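Local coordinates for protein putative oxidoreductase (Salmonella enterica subsp. enterica serovar Typhimurium, PDB 3NX4) that binds NADP and probably acts as an NADPH-dependent acryloyl-CoA reductase of the medium-chain dehydrogenase/reductase family, at residues A[143-154]-A[212-223]; A[168-179]-A[190-201]. All coordinates share one frame; numbering follows the deposited sequence.

Both interactions pair neighbouring parallel strands of the six-stranded Rossmann sheet that holds NADP. The strand order across this sheet is 194-197, 174-178, 150-152, 212-217, 235-239, 261-264. Interaction 2 joins the outermost strand 194-197 to strand 174-178, and interaction 1 joins strand 150-152 to strand 212-217. Strands 150-152 and 174-178 are themselves neighbours, so the two contacts share one sheet, with centres about 9 Å apart. Along the chain, interaction 2 is nested inside the loop closed by interaction 1. A salt bridge from Glu149 to Arg194 ties them together. Both reach the cofactor: interaction 1 borders its adenine and ribose groups, and interaction 2 holds the 2'-phosphate.

Interaction 1 (A[143-154]-A[212-223]); sequences IRPQDGEVVVTG and WAGAIDTVGDKV. With NAP (NADP nicotinamide-adenine-dinucleotide phosphate), chain C.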
loop_
_atom_site.group_PDB
_atom_site.type_symbol
_atom_site.label_atom_id
_atom_site.label_comp_id
_atom_site.label_asym_id
_atom_site.label_seq_id
_atom_site.Cartn_x
_atom_site.Cartn_y
_atom_site.Cartn_z
ATOM N N ILE A 143 -2.024 -9.648 9.262
ATOM C CA ILE A 143 -1.657 -9.094 10.575
ATOM C C ILE A 143 -2.519 -9.702 11.689
ATOM O O ILE A 143 -3.705 -9.408 11.785
ATOM C CB ILE A 143 -1.799 -7.554 10.636
ATOM C CG1 ILE A 143 -1.071 -6.873 9.470
ATOM C CG2 ILE A 143 -1.250 -7.035 11.967
ATOM C CD1 ILE A 143 0.365 -7.348 9.271
ATOM N N ARG A 144 -1.921 -10.552 12.523
ATOM C CA ARG A 144 -2.660 -11.255 13.573
ATOM C C ARG A 144 -2.319 -10.613 14.925
ATOM O O ARG A 144 -1.284 -9.961 15.053
ATOM C CB ARG A 144 -2.247 -12.730 13.617
ATOM C CG ARG A 144 -2.409 -13.493 12.296
ATOM C CD ARG A 144 -1.739 -14.868 12.386
ATOM N NE ARG A 144 -0.302 -14.760 12.640
ATOM C CZ ARG A 144 0.515 -15.799 12.779
ATOM N NH1 ARG A 144 0.041 -17.048 12.697
ATOM N NH2 ARG A 144 1.811 -15.590 12.996
ATOM N N PRO A 145 -3.181 -10.809 15.936
ATOM C CA PRO A 145 -2.880 -10.250 17.259
ATOM C C PRO A 145 -1.515 -10.659 17.791
ATOM O O PRO A 145 -0.871 -9.877 18.495
ATOM C CB PRO A 145 -3.994 -10.835 18.143
ATOM C CG PRO A 145 -5.158 -11.002 17.204
ATOM C CD PRO A 145 -4.514 -11.445 15.888
ATOM N N GLN A 146 -1.061 -11.870 17.482
ATOM C CA GLN A 146 0.229 -12.283 18.022
ATOM C C GLN A 146 1.373 -11.555 17.323
ATOM O O GLN A 146 2.505 -11.589 17.791
ATOM C CB GLN A 146 0.427 -13.788 17.871
ATOM C CG GLN A 146 0.558 -14.235 16.413
ATOM C CD GLN A 146 0.337 -15.729 16.258
ATOM O OE1 GLN A 146 -0.804 -16.189 16.123
ATOM N NE2 GLN A 146 1.424 -16.498 16.294
ATOM N N ASP A 147 1.091 -10.902 16.202
ATOM C CA ASP A 147 2.188 -10.375 15.374
ATOM C C ASP A 147 2.784 -9.058 15.875
ATOM O O ASP A 147 3.909 -8.696 15.529
ATOM C CB ASP A 147 1.755 -10.256 13.908
ATOM C CG ASP A 147 1.498 -11.619 13.260
ATOM O OD1 ASP A 147 2.213 -12.593 13.595
ATOM O OD2 ASP A 147 0.575 -11.720 12.417
ATOM N N GLY A 148 2.029 -8.340 16.693
ATOM C CA GLY A 148 2.533 -7.114 17.287
ATOM C C GLY A 148 1.457 -6.064 17.457
ATOM O O GLY A 148 0.284 -6.314 17.217
ATOM N N GLU A 149 1.875 -4.865 17.839
ATOM C CA GLU A 149 0.953 -3.810 18.244
ATOM C C GLU A 149 0.339 -3.114 17.030
ATOM O O GLU A 149 0.996 -2.941 16.016
ATOM C CB GLU A 149 1.723 -2.804 19.128
ATOM C CG GLU A 149 0.874 -1.787 19.834
ATOM C CD GLU A 149 1.681 -1.021 20.903
ATOM O OE1 GLU A 149 2.869 -1.361 21.131
ATOM O OE2 GLU A 149 1.125 -0.086 21.507
ATOM N N VAL A 150 -0.924 -2.717 17.137
ATOM C CA VAL A 150 -1.582 -1.960 16.071
ATOM C C VAL A 150 -1.889 -0.526 16.519
ATOM O O VAL A 150 -2.505 -0.314 17.576
ATOM C CB VAL A 150 -2.862 -2.661 15.633
ATOM C CG1 VAL A 150 -3.635 -1.818 14.606
ATOM C CG2 VAL A 150 -2.522 -4.042 15.046
ATOM N N VAL A 151 -1.437 0.463 15.746
ATOM C CA VAL A 151 -1.684 1.864 16.112
ATOM C C VAL A 151 -2.897 2.435 15.361
ATOM O O VAL A 151 -3.088 2.164 14.171
ATOM C CB VAL A 151 -0.423 2.746 15.905
ATOM C CG1 VAL A 151 -0.004 2.752 14.463
ATOM C CG2 VAL A 151 -0.664 4.177 16.410
ATOM N N VAL A 152 -3.720 3.210 16.070
ATOM C CA VAL A 152 -4.889 3.875 15.481
ATOM C C VAL A 152 -4.691 5.368 15.684
ATOM O O VAL A 152 -4.515 5.808 16.810
ATOM C CB VAL A 152 -6.215 3.460 16.197
ATOM C CG1 VAL A 152 -7.435 4.199 15.594
ATOM C CG2 VAL A 152 -6.416 1.953 16.133
ATOM N N THR A 153 -4.706 6.139 14.602
ATOM C CA THR A 153 -4.524 7.584 14.684
ATOM C C THR A 153 -5.905 8.256 14.642
ATOM O O THR A 153 -6.904 7.596 14.356
ATOM C CB THR A 153 -3.615 8.107 13.552
ATOM O OG1 THR A 153 -4.244 7.887 12.286
ATOM C CG2 THR A 153 -2.259 7.371 13.561
ATOM N N GLY A 154 -5.970 9.548 14.952
ATOM C CA GLY A 154 -7.263 10.203 15.132
ATOM C C GLY A 154 -8.187 9.344 15.986
ATOM O O GLY A 154 -9.375 9.228 15.709
ATOM N N TRP A 212 5.221 -0.890 14.819
ATOM C CA TRP A 212 3.843 -1.339 14.595
ATOM C C TRP A 212 3.719 -2.499 13.601
ATOM O O TRP A 212 4.295 -2.447 12.529
ATOM C CB TRP A 212 2.984 -0.186 14.054
ATOM C CG TRP A 212 3.261 1.142 14.674
ATOM C CD1 TRP A 212 3.735 2.258 14.047
ATOM C CD2 TRP A 212 3.071 1.500 16.052
ATOM N NE1 TRP A 212 3.868 3.295 14.957
ATOM C CE2 TRP A 212 3.461 2.854 16.192
ATOM C CE3 TRP A 212 2.634 0.803 17.184
ATOM C CZ2 TRP A 212 3.419 3.523 17.420
ATOM C CZ3 TRP A 212 2.580 1.485 18.411
ATOM C CH2 TRP A 212 2.976 2.825 18.511
ATOM N N ALA A 213 2.929 -3.515 13.948
ATOM C CA ALA A 213 2.605 -4.588 12.999
ATOM C C ALA A 213 1.547 -4.103 12.004
ATOM O O ALA A 213 1.553 -4.477 10.830
ATOM C CB ALA A 213 2.106 -5.830 13.737
ATOM N N GLY A 214 0.634 -3.268 12.480
ATOM C CA GLY A 214 -0.441 -2.748 11.650
ATOM C C GLY A 214 -0.807 -1.334 12.075
ATOM O O GLY A 214 -0.403 -0.853 13.144
ATOM N N ALA A 215 -1.575 -0.654 11.238
ATOM C CA ALA A 215 -2.033 0.674 11.591
ATOM C C ALA A 215 -3.322 1.001 10.867
ATOM O O ALA A 215 -3.549 0.574 9.744
ATOM C CB ALA A 215 -0.960 1.737 11.294
ATOM N N ILE A 216 -4.168 1.770 11.533
ATOM C CA ILE A 216 -5.380 2.275 10.915
ATOM C C ILE A 216 -5.254 3.787 11.016
ATOM O O ILE A 216 -5.227 4.338 12.123
ATOM C CB ILE A 216 -6.635 1.754 11.655
ATOM C CG1 ILE A 216 -6.705 0.221 11.544
ATOM C CG2 ILE A 216 -7.903 2.421 11.105
ATOM C CD1 ILE A 216 -8.011 -0.409 12.085
ATOM N N ASP A 217 -5.128 4.451 9.870
ATOM C CA ASP A 217 -4.887 5.888 9.854
ATOM C C ASP A 217 -6.065 6.690 9.333
ATOM O O ASP A 217 -6.594 6.408 8.253
ATOM C CB ASP A 217 -3.663 6.246 9.015
ATOM C CG ASP A 217 -3.440 7.755 8.951
ATOM O OD1 ASP A 217 -3.110 8.369 10.002
ATOM O OD2 ASP A 217 -3.622 8.332 7.857
ATOM N N THR A 218 -6.474 7.680 10.116
ATOM C CA THR A 218 -7.572 8.563 9.777
ATOM C C THR A 218 -7.112 10.011 9.612
ATOM O O THR A 218 -7.909 10.880 9.338
ATOM C CB THR A 218 -8.627 8.545 10.886
ATOM O OG1 THR A 218 -8.111 9.216 12.033
ATOM C CG2 THR A 218 -8.997 7.123 11.261
ATOM N N VAL A 219 -5.827 10.254 9.824
ATOM C CA VAL A 219 -5.278 11.601 9.818
ATOM C C VAL A 219 -4.541 12.033 8.559
ATOM O O VAL A 219 -4.647 13.165 8.137
ATOM C CB VAL A 219 -4.346 11.801 11.025
ATOM C CG1 VAL A 219 -3.792 13.200 11.046
ATOM C CG2 VAL A 219 -5.060 11.471 12.306
ATOM N N GLY A 220 -3.779 11.125 7.976
ATOM C CA GLY A 220 -3.012 11.446 6.798
ATOM C C GLY A 220 -1.867 12.381 7.128
ATOM O O GLY A 220 -1.453 12.498 8.263
ATOM N N ASP A 221 -1.354 13.043 6.103
ATOM C CA ASP A 221 -0.304 14.035 6.255
ATOM C C ASP A 221 0.943 13.519 6.959
ATOM O O ASP A 221 1.405 12.420 6.704
ATOM C CB ASP A 221 -0.849 15.231 7.026
ATOM C CG ASP A 221 -0.018 16.484 6.827
ATOM O OD1 ASP A 221 0.322 16.798 5.676
ATOM O OD2 ASP A 221 0.293 17.145 7.829
ATOM N N LYS A 222 1.467 14.338 7.860
ATOM C CA LYS A 222 2.663 14.015 8.619
ATOM C C LYS A 222 2.506 12.836 9.558
ATOM O O LYS A 222 3.429 12.068 9.745
ATOM C CB LYS A 222 3.188 15.232 9.374
ATOM C CG LYS A 222 4.056 16.130 8.530
ATOM C CD LYS A 222 4.440 17.390 9.271
ATOM C CE LYS A 222 5.297 18.289 8.409
ATOM N NZ LYS A 222 4.566 18.717 7.200
ATOM N N VAL A 223 1.346 12.724 10.183
ATOM C CA VAL A 223 1.133 11.636 11.105
ATOM C C VAL A 223 1.234 10.319 10.352
ATOM O O VAL A 223 1.929 9.433 10.778
ATOM C CB VAL A 223 -0.229 11.761 11.791
ATOM C CG1 VAL A 223 -0.547 10.520 12.579
ATOM C CG2 VAL A 223 -0.248 12.976 12.692
HETATM P PA NAP C . -13.589 12.456 13.294
HETATM O O1A NAP C . -14.598 11.841 14.173
HETATM O O2A NAP C . -13.578 13.924 13.190
HETATM O O5B NAP C . -12.135 11.905 13.658
HETATM C C5B NAP C . -11.011 12.579 13.164
HETATM C C4B NAP C . -10.001 12.561 14.302
HETATM O O4B NAP C . -8.770 13.024 13.818
HETATM C C3B NAP C . -10.398 13.489 15.452
HETATM O O3B NAP C . -11.131 12.784 16.435
HETATM C C2B NAP C . -9.057 13.937 16.001
HETATM O O2B NAP C . -8.653 12.975 16.946
HETATM C C1B NAP C . -8.128 13.821 14.805
HETATM N N9A NAP C . -7.849 15.129 14.196
HETATM C C8A NAP C . -8.752 16.118 13.887
HETATM N N7A NAP C . -8.071 17.141 13.315
HETATM C C5A NAP C . -6.765 16.811 13.242
HETATM C C6A NAP C . -5.648 17.481 12.760
HETATM N N6A NAP C . -5.750 18.696 12.237
HETATM N N1A NAP C . -4.421 16.869 12.824
HETATM C C2A NAP C . -4.298 15.608 13.368
HETATM N N3A NAP C . -5.407 14.948 13.854
HETATM C C4A NAP C . -6.617 15.546 13.792
HETATM O O3 NAP C . -13.781 11.897 11.789
HETATM P PN NAP C . -14.294 10.463 11.290
HETATM O O1N NAP C . -15.726 10.530 10.917
HETATM O O2N NAP C . -13.853 9.477 12.303
HETATM O O5D NAP C . -13.394 10.340 9.960
HETATM C C5D NAP C . -11.994 10.290 10.096
HETATM C C4D NAP C . -11.341 10.550 8.748
HETATM O O4D NAP C . -11.671 9.487 7.888
HETATM C C3D NAP C . -11.878 11.813 8.095
HETATM O O3D NAP C . -10.831 12.446 7.392
HETATM C C2D NAP C . -12.914 11.310 7.118
HETATM O O2D NAP C . -13.029 12.160 6.003
HETATM C C1D NAP C . -12.301 9.981 6.725
HETATM N N1N NAP C . -13.270 8.987 6.248
HETATM C C2N NAP C . -13.132 8.524 4.971
HETATM C C3N NAP C . -13.998 7.564 4.456
HETATM C C7N NAP C . -13.496 6.744 3.299
HETATM O O7N NAP C . -14.394 6.274 2.327
HETATM N N7N NAP C . -12.195 6.485 3.227
HETATM C C4N NAP C . -15.020 7.072 5.268
HETATM C C5N NAP C . -15.149 7.550 6.579
HETATM C C6N NAP C . -14.256 8.505 7.061
HETATM P P2B NAP C . -7.813 13.409 18.264
HETATM O O1X NAP C . -7.854 12.242 19.212
HETATM O O2X NAP C . -6.384 13.707 17.877
HETATM O O3X NAP C . -8.476 14.622 18.860
#
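Strands 150-152 and 214-217 run parallel, their axes 10° apart and 4.6 Å at closest approach. They are adjacent central strands of a Rossmann fold. The ladder includes Val151 N to Gly214 O, Ile216 N to Val151 O and Thr153 N to Ile216 O. Val151 and Ala215 lie on one face of the pair. Val151 CG1 lies between the backbone N and the carbonyl carbon (chi1 61°), which sets it over the five-membered ring of Trp212 in a CH-pi contact, 3.6 Å from the centroid. Val151 CG1 also packs tightly on Ala215 CB, at 3.5 Å. Glu149 runs alongside Trp212 at the ring edge, its carboxylate plane 89° from the ring. That carboxylate forms a salt bridge with Arg194, while Trp212 NE1 bonds to Gln230. At the cofactor end, Val219 CG1 is 3.4 Å from C2A of the NADP adenine. Nearby, the buried Thr153 hydroxyl joins the Thr218 amide to the Asp217 carboxylate. Thr153 OG1 accepts from Thr218 N at 3.1 Å and donates to Asp217. Asp217 OD2 in turn accepts from Gly220 N, an Asx motif. The hydroxyl's own bond is short, with Thr153 OG1 2.6 Å from Asp217 OD1 and approaching from above the carboxylate plane.

Interaction 2 (A[168-179]-A[190-201]); sequences HKLGYQVAAVSG and LGANRILSRDEF. With NAP (NADP nicotinamide-adenine-dinucleotide phosphate), chain C.
Ala176 and Val177 pair with Ile195 and Leu196 in the compact middle of this contact, where strands 174-178 and 194-197 run parallel. The bonds here are short and straight: Ala176 N to Arg194 O and Leu196 N to Ala176 O are both 2.8 Å. On one face Val177 CG1 meets Phe201 CE1 at 3.8 Å; on the other Ala176 CB meets Ala192 CB. The cofactor end is polar. Ser178 OG, anti to its own N (chi1 176°), reaches NADP O1X, and Gly179 N donates to O2X at 2.8 Å. Arg198 bends at chi3 and lays its guanidinium against adenine C2A; its NH1 makes a weak bond to O2X, while Gly179 CA lies over the opposite face. These groups bind the 2'-phosphate that distinguishes NADP from NAD. The far end is looser and more exposed. There Asn193 OD1 takes Val174 N at 2.8 Å, Gly191 CA sits over the His168 ring, and a water bridges His168 ND1 and Asn193 OD1. The pair belongs to a beta-alpha-beta crossover through helix 184-190. Leu187 of that helix covers Ala176 and Ser178, helix 221-229 packs on Phe201, and strand 150-152 continues the sheet beyond strand 174-178.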
loop_
_atom_site.group_PDB
_atom_site.type_symbol
_atom_site.label_atom_id
_atom_site.label_comp_id
_atom_site.label_asym_id
_atom_site.label_seq_id
_atom_site.Cartn_x
_atom_site.Cartn_y
_atom_site.Cartn_z
ATOM N N HIS A 168 -9.587 -4.240 19.921
ATOM C CA HIS A 168 -9.569 -4.726 21.291
ATOM C C HIS A 168 -10.339 -6.047 21.417
ATOM O O HIS A 168 -9.862 -7.005 22.022
ATOM C CB HIS A 168 -10.172 -3.693 22.235
ATOM C CG HIS A 168 -10.229 -4.154 23.654
ATOM N ND1 HIS A 168 -9.095 -4.411 24.397
ATOM C CD2 HIS A 168 -11.280 -4.420 24.465
ATOM C CE1 HIS A 168 -9.447 -4.809 25.606
ATOM N NE2 HIS A 168 -10.766 -4.825 25.673
ATOM N N LYS A 169 -11.536 -6.090 20.849
ATOM C CA LYS A 169 -12.361 -7.302 20.908
ATOM C C LYS A 169 -11.655 -8.470 20.236
ATOM O O LYS A 169 -11.721 -9.602 20.715
ATOM C CB LYS A 169 -13.715 -7.074 20.223
ATOM C CG LYS A 169 -14.696 -8.223 20.414
ATOM C CD LYS A 169 -14.540 -9.260 19.290
ATOM C CE LYS A 169 -15.655 -10.323 19.344
ATOM N NZ LYS A 169 -15.503 -11.316 18.237
ATOM N N LEU A 170 -10.988 -8.184 19.118
ATOM C CA LEU A 170 -10.333 -9.213 18.329
ATOM C C LEU A 170 -9.024 -9.695 18.948
ATOM O O LEU A 170 -8.389 -10.598 18.418
ATOM C CB LEU A 170 -10.098 -8.733 16.892
ATOM C CG LEU A 170 -11.438 -8.592 16.160
ATOM C CD1 LEU A 170 -11.322 -7.714 14.922
ATOM C CD2 LEU A 170 -12.069 -9.980 15.826
ATOM N N GLY A 171 -8.627 -9.092 20.066
ATOM C CA GLY A 171 -7.461 -9.558 20.801
ATOM C C GLY A 171 -6.144 -8.827 20.545
ATOM O O GLY A 171 -5.103 -9.250 21.049
ATOM N N TYR A 172 -6.170 -7.726 19.803
ATOM C CA TYR A 172 -4.929 -6.992 19.532
ATOM C C TYR A 172 -4.471 -6.113 20.705
ATOM O O TYR A 172 -5.280 -5.629 21.484
ATOM C CB TYR A 172 -5.081 -6.092 18.311
ATOM C CG TYR A 172 -5.258 -6.834 17.004
ATOM C CD1 TYR A 172 -6.514 -7.287 16.610
ATOM C CD2 TYR A 172 -4.172 -7.073 16.160
ATOM C CE1 TYR A 172 -6.694 -7.978 15.400
ATOM C CE2 TYR A 172 -4.338 -7.760 14.942
ATOM C CZ TYR A 172 -5.602 -8.207 14.571
ATOM O OH TYR A 172 -5.784 -8.892 13.366
ATOM N N GLN A 173 -3.179 -5.838 20.761
ATOM C CA GLN A 173 -2.671 -4.811 21.640
ATOM C C GLN A 173 -2.803 -3.558 20.779
ATOM O O GLN A 173 -2.336 -3.550 19.663
ATOM C CB GLN A 173 -1.212 -5.068 21.989
ATOM C CG GLN A 173 -1.020 -6.207 22.954
ATOM C CD GLN A 173 -1.609 -5.898 24.293
ATOM O OE1 GLN A 173 -1.389 -4.831 24.834
ATOM N NE2 GLN A 173 -2.365 -6.825 24.832
ATOM N N VAL A 174 -3.448 -2.524 21.302
ATOM C CA VAL A 174 -3.770 -1.319 20.554
ATOM C C VAL A 174 -3.082 -0.088 21.143
ATOM O O VAL A 174 -3.165 0.155 22.344
ATOM C CB VAL A 174 -5.298 -1.058 20.547
ATOM C CG1 VAL A 174 -5.596 0.246 19.845
ATOM C CG2 VAL A 174 -6.049 -2.231 19.848
ATOM N N ALA A 175 -2.429 0.693 20.287
ATOM C CA ALA A 175 -1.910 2.008 20.672
ATOM C C ALA A 175 -2.815 3.052 20.021
ATOM O O ALA A 175 -3.145 2.939 18.846
ATOM C CB ALA A 175 -0.449 2.173 20.190
ATOM N N ALA A 176 -3.275 4.032 20.791
ATOM C CA ALA A 176 -4.133 5.080 20.233
ATOM C C ALA A 176 -3.368 6.397 20.228
ATOM O O ALA A 176 -2.743 6.745 21.224
ATOM C CB ALA A 176 -5.421 5.222 21.062
ATOM N N VAL A 177 -3.410 7.128 19.119
ATOM C CA VAL A 177 -2.734 8.426 19.059
ATOM C C VAL A 177 -3.800 9.516 19.058
ATOM O O VAL A 177 -4.711 9.501 18.228
ATOM C CB VAL A 177 -1.884 8.582 17.786
ATOM C CG1 VAL A 177 -1.178 9.946 17.782
ATOM C CG2 VAL A 177 -0.871 7.437 17.657
ATOM N N SER A 178 -3.687 10.465 19.983
ATOM C CA SER A 178 -4.641 11.569 20.054
ATOM C C SER A 178 -3.910 12.882 20.328
ATOM O O SER A 178 -2.919 12.903 21.043
ATOM C CB SER A 178 -5.664 11.303 21.166
ATOM O OG SER A 178 -6.558 12.394 21.321
ATOM N N GLY A 179 -4.407 13.978 19.770
ATOM C CA GLY A 179 -3.826 15.279 20.057
ATOM C C GLY A 179 -4.539 15.973 21.215
ATOM O O GLY A 179 -4.299 17.149 21.479
ATOM N N LEU A 190 -12.458 2.348 25.781
ATOM C CA LEU A 190 -12.720 1.646 24.521
ATOM C C LEU A 190 -11.823 0.420 24.340
ATOM O O LEU A 190 -12.125 -0.475 23.535
ATOM C CB LEU A 190 -12.540 2.585 23.333
ATOM C CG LEU A 190 -13.591 3.666 23.100
ATOM C CD1 LEU A 190 -13.138 4.574 21.969
ATOM C CD2 LEU A 190 -14.926 3.034 22.770
ATOM N N GLY A 191 -10.719 0.392 25.082
ATOM C CA GLY A 191 -9.806 -0.740 25.066
ATOM C C GLY A 191 -8.376 -0.429 24.644
ATOM O O GLY A 191 -7.562 -1.344 24.497
ATOM N N ALA A 192 -8.052 0.846 24.441
ATOM C CA ALA A 192 -6.679 1.208 24.065
ATOM C C ALA A 192 -5.711 0.816 25.177
ATOM O O ALA A 192 -5.958 1.102 26.341
ATOM C CB ALA A 192 -6.566 2.680 23.751
ATOM N N ASN A 193 -4.626 0.139 24.813
ATOM C CA ASN A 193 -3.650 -0.329 25.794
ATOM C C ASN A 193 -2.555 0.706 26.047
ATOM O O ASN A 193 -1.909 0.706 27.091
ATOM C CB ASN A 193 -3.003 -1.631 25.301
ATOM C CG ASN A 193 -4.018 -2.722 25.052
ATOM O OD1 ASN A 193 -4.434 -2.945 23.913
ATOM N ND2 ASN A 193 -4.466 -3.377 26.125
ATOM N N ARG A 194 -2.340 1.571 25.064
ATOM C CA ARG A 194 -1.296 2.572 25.131
ATOM C C ARG A 194 -1.871 3.804 24.477
ATOM O O ARG A 194 -2.566 3.698 23.466
ATOM C CB ARG A 194 -0.065 2.096 24.340
ATOM C CG ARG A 194 1.238 2.694 24.791
ATOM C CD ARG A 194 2.318 2.577 23.728
ATOM N NE ARG A 194 2.668 1.201 23.387
ATOM C CZ ARG A 194 3.493 0.447 24.106
ATOM N NH1 ARG A 194 4.030 0.925 25.228
ATOM N NH2 ARG A 194 3.776 -0.787 23.712
ATOM N N ILE A 195 -1.611 4.972 25.054
ATOM C CA ILE A 195 -2.019 6.226 24.415
ATOM C C ILE A 195 -0.780 7.081 24.152
ATOM O O ILE A 195 0.042 7.249 25.043
ATOM C CB ILE A 195 -3.070 6.989 25.275
ATOM C CG1 ILE A 195 -4.349 6.151 25.402
ATOM C CG2 ILE A 195 -3.411 8.328 24.643
ATOM C CD1 ILE A 195 -5.152 6.462 26.617
ATOM N N LEU A 196 -0.642 7.590 22.927
ATOM C CA LEU A 196 0.481 8.455 22.544
ATOM C C LEU A 196 -0.021 9.810 22.068
ATOM O O LEU A 196 -1.111 9.910 21.534
ATOM C CB LEU A 196 1.305 7.819 21.409
ATOM C CG LEU A 196 2.267 6.662 21.687
ATOM C CD1 LEU A 196 1.538 5.480 22.272
ATOM C CD2 LEU A 196 2.967 6.244 20.396
ATOM N N SER A 197 0.782 10.851 22.249
ATOM C CA SER A 197 0.394 12.191 21.824
ATOM C C SER A 197 0.716 12.404 20.363
ATOM O O SER A 197 1.785 12.022 19.893
ATOM C CB SER A 197 1.128 13.277 22.639
ATOM O OG SER A 197 0.971 13.039 24.017
ATOM N N ARG A 198 -0.205 13.053 19.666
ATOM C CA ARG A 198 -0.005 13.483 18.292
ATOM C C ARG A 198 1.276 14.306 18.151
ATOM O O ARG A 198 1.909 14.319 17.090
ATOM C CB ARG A 198 -1.203 14.325 17.873
ATOM C CG ARG A 198 -1.335 14.587 16.396
ATOM C CD ARG A 198 -2.772 14.988 16.119
ATOM N NE ARG A 198 -2.995 16.429 16.101
ATOM C CZ ARG A 198 -4.147 17.016 16.417
ATOM N NH1 ARG A 198 -5.193 16.301 16.824
ATOM N NH2 ARG A 198 -4.246 18.334 16.350
ATOM N N ASP A 199 1.654 14.994 19.227
ATOM C CA ASP A 199 2.863 15.822 19.239
ATOM C C ASP A 199 4.106 15.041 18.849
ATOM O O ASP A 199 5.107 15.628 18.442
ATOM C CB ASP A 199 3.108 16.435 20.631
ATOM C CG ASP A 199 2.081 17.471 21.002
ATOM O OD1 ASP A 199 1.332 17.913 20.102
ATOM O OD2 ASP A 199 2.031 17.850 22.198
ATOM N N GLU A 200 4.051 13.724 19.011
ATOM C CA GLU A 200 5.195 12.866 18.731
ATOM C C GLU A 200 5.228 12.421 17.265
ATOM O O GLU A 200 6.040 11.574 16.897
ATOM C CB GLU A 200 5.148 11.623 19.626
ATOM C CG GLU A 200 4.975 11.908 21.110
ATOM C CD GLU A 200 6.297 12.019 21.840
ATOM O OE1 GLU A 200 6.943 10.972 22.064
ATOM O OE2 GLU A 200 6.693 13.151 22.187
ATOM N N PHE A 201 4.338 12.981 16.445
ATOM C CA PHE A 201 4.219 12.602 15.035
ATOM C C PHE A 201 4.351 13.807 14.105
ATOM O O PHE A 201 3.604 13.938 13.131
ATOM C CB PHE A 201 2.893 11.868 14.796
ATOM C CG PHE A 201 2.822 10.543 15.489
ATOM C CD1 PHE A 201 2.561 10.473 16.851
ATOM C CD2 PHE A 201 3.071 9.368 14.791
ATOM C CE1 PHE A 201 2.524 9.256 17.505
ATOM C CE2 PHE A 201 3.037 8.149 15.437
ATOM C CZ PHE A 201 2.766 8.086 16.792
HETATM P PA NAP C . -13.589 12.456 13.294
HETATM O O1A NAP C . -14.598 11.841 14.173
HETATM O O2A NAP C . -13.578 13.924 13.190
HETATM O O5B NAP C . -12.135 11.905 13.658
HETATM C C5B NAP C . -11.011 12.579 13.164
HETATM C C4B NAP C . -10.001 12.561 14.302
HETATM O O4B NAP C . -8.770 13.024 13.818
HETATM C C3B NAP C . -10.398 13.489 15.452
HETATM O O3B NAP C . -11.131 12.784 16.435
HETATM C C2B NAP C . -9.057 13.937 16.001
HETATM O O2B NAP C . -8.653 12.975 16.946
HETATM C C1B NAP C . -8.128 13.821 14.805
HETATM N N9A NAP C . -7.849 15.129 14.196
HETATM C C8A NAP C . -8.752 16.118 13.887
HETATM N N7A NAP C . -8.071 17.141 13.315
HETATM C C5A NAP C . -6.765 16.811 13.242
HETATM C C6A NAP C . -5.648 17.481 12.760
HETATM N N6A NAP C . -5.750 18.696 12.237
HETATM N N1A NAP C . -4.421 16.869 12.824
HETATM C C2A NAP C . -4.298 15.608 13.368
HETATM N N3A NAP C . -5.407 14.948 13.854
HETATM C C4A NAP C . -6.617 15.546 13.792
HETATM O O3 NAP C . -13.781 11.897 11.789
HETATM P PN NAP C . -14.294 10.463 11.290
HETATM O O1N NAP C . -15.726 10.530 10.917
HETATM O O2N NAP C . -13.853 9.477 12.303
HETATM O O5D NAP C . -13.394 10.340 9.960
HETATM C C5D NAP C . -11.994 10.290 10.096
HETATM C C4D NAP C . -11.341 10.550 8.748
HETATM O O4D NAP C . -11.671 9.487 7.888
HETATM C C3D NAP C . -11.878 11.813 8.095
HETATM O O3D NAP C . -10.831 12.446 7.392
HETATM C C2D NAP C . -12.914 11.310 7.118
HETATM O O2D NAP C . -13.029 12.160 6.003
HETATM C C1D NAP C . -12.301 9.981 6.725
HETATM N N1N NAP C . -13.270 8.987 6.248
HETATM C C2N NAP C . -13.132 8.524 4.971
HETATM C C3N NAP C . -13.998 7.564 4.456
HETATM C C7N NAP C . -13.496 6.744 3.299
HETATM O O7N NAP C . -14.394 6.274 2.327
HETATM N N7N NAP C . -12.195 6.485 3.227
HETATM C C4N NAP C . -15.020 7.072 5.268
HETATM C C5N NAP C . -15.149 7.550 6.579
HETATM C C6N NAP C . -14.256 8.505 7.061
HETATM P P2B NAP C . -7.813 13.409 18.264
HETATM O O1X NAP C . -7.854 12.242 19.212
HETATM O O2X NAP C . -6.384 13.707 17.877
HETATM O O3X NAP C . -8.476 14.622 18.860
HETATM O O HOH W 1 -6.724 -3.800 23.146
#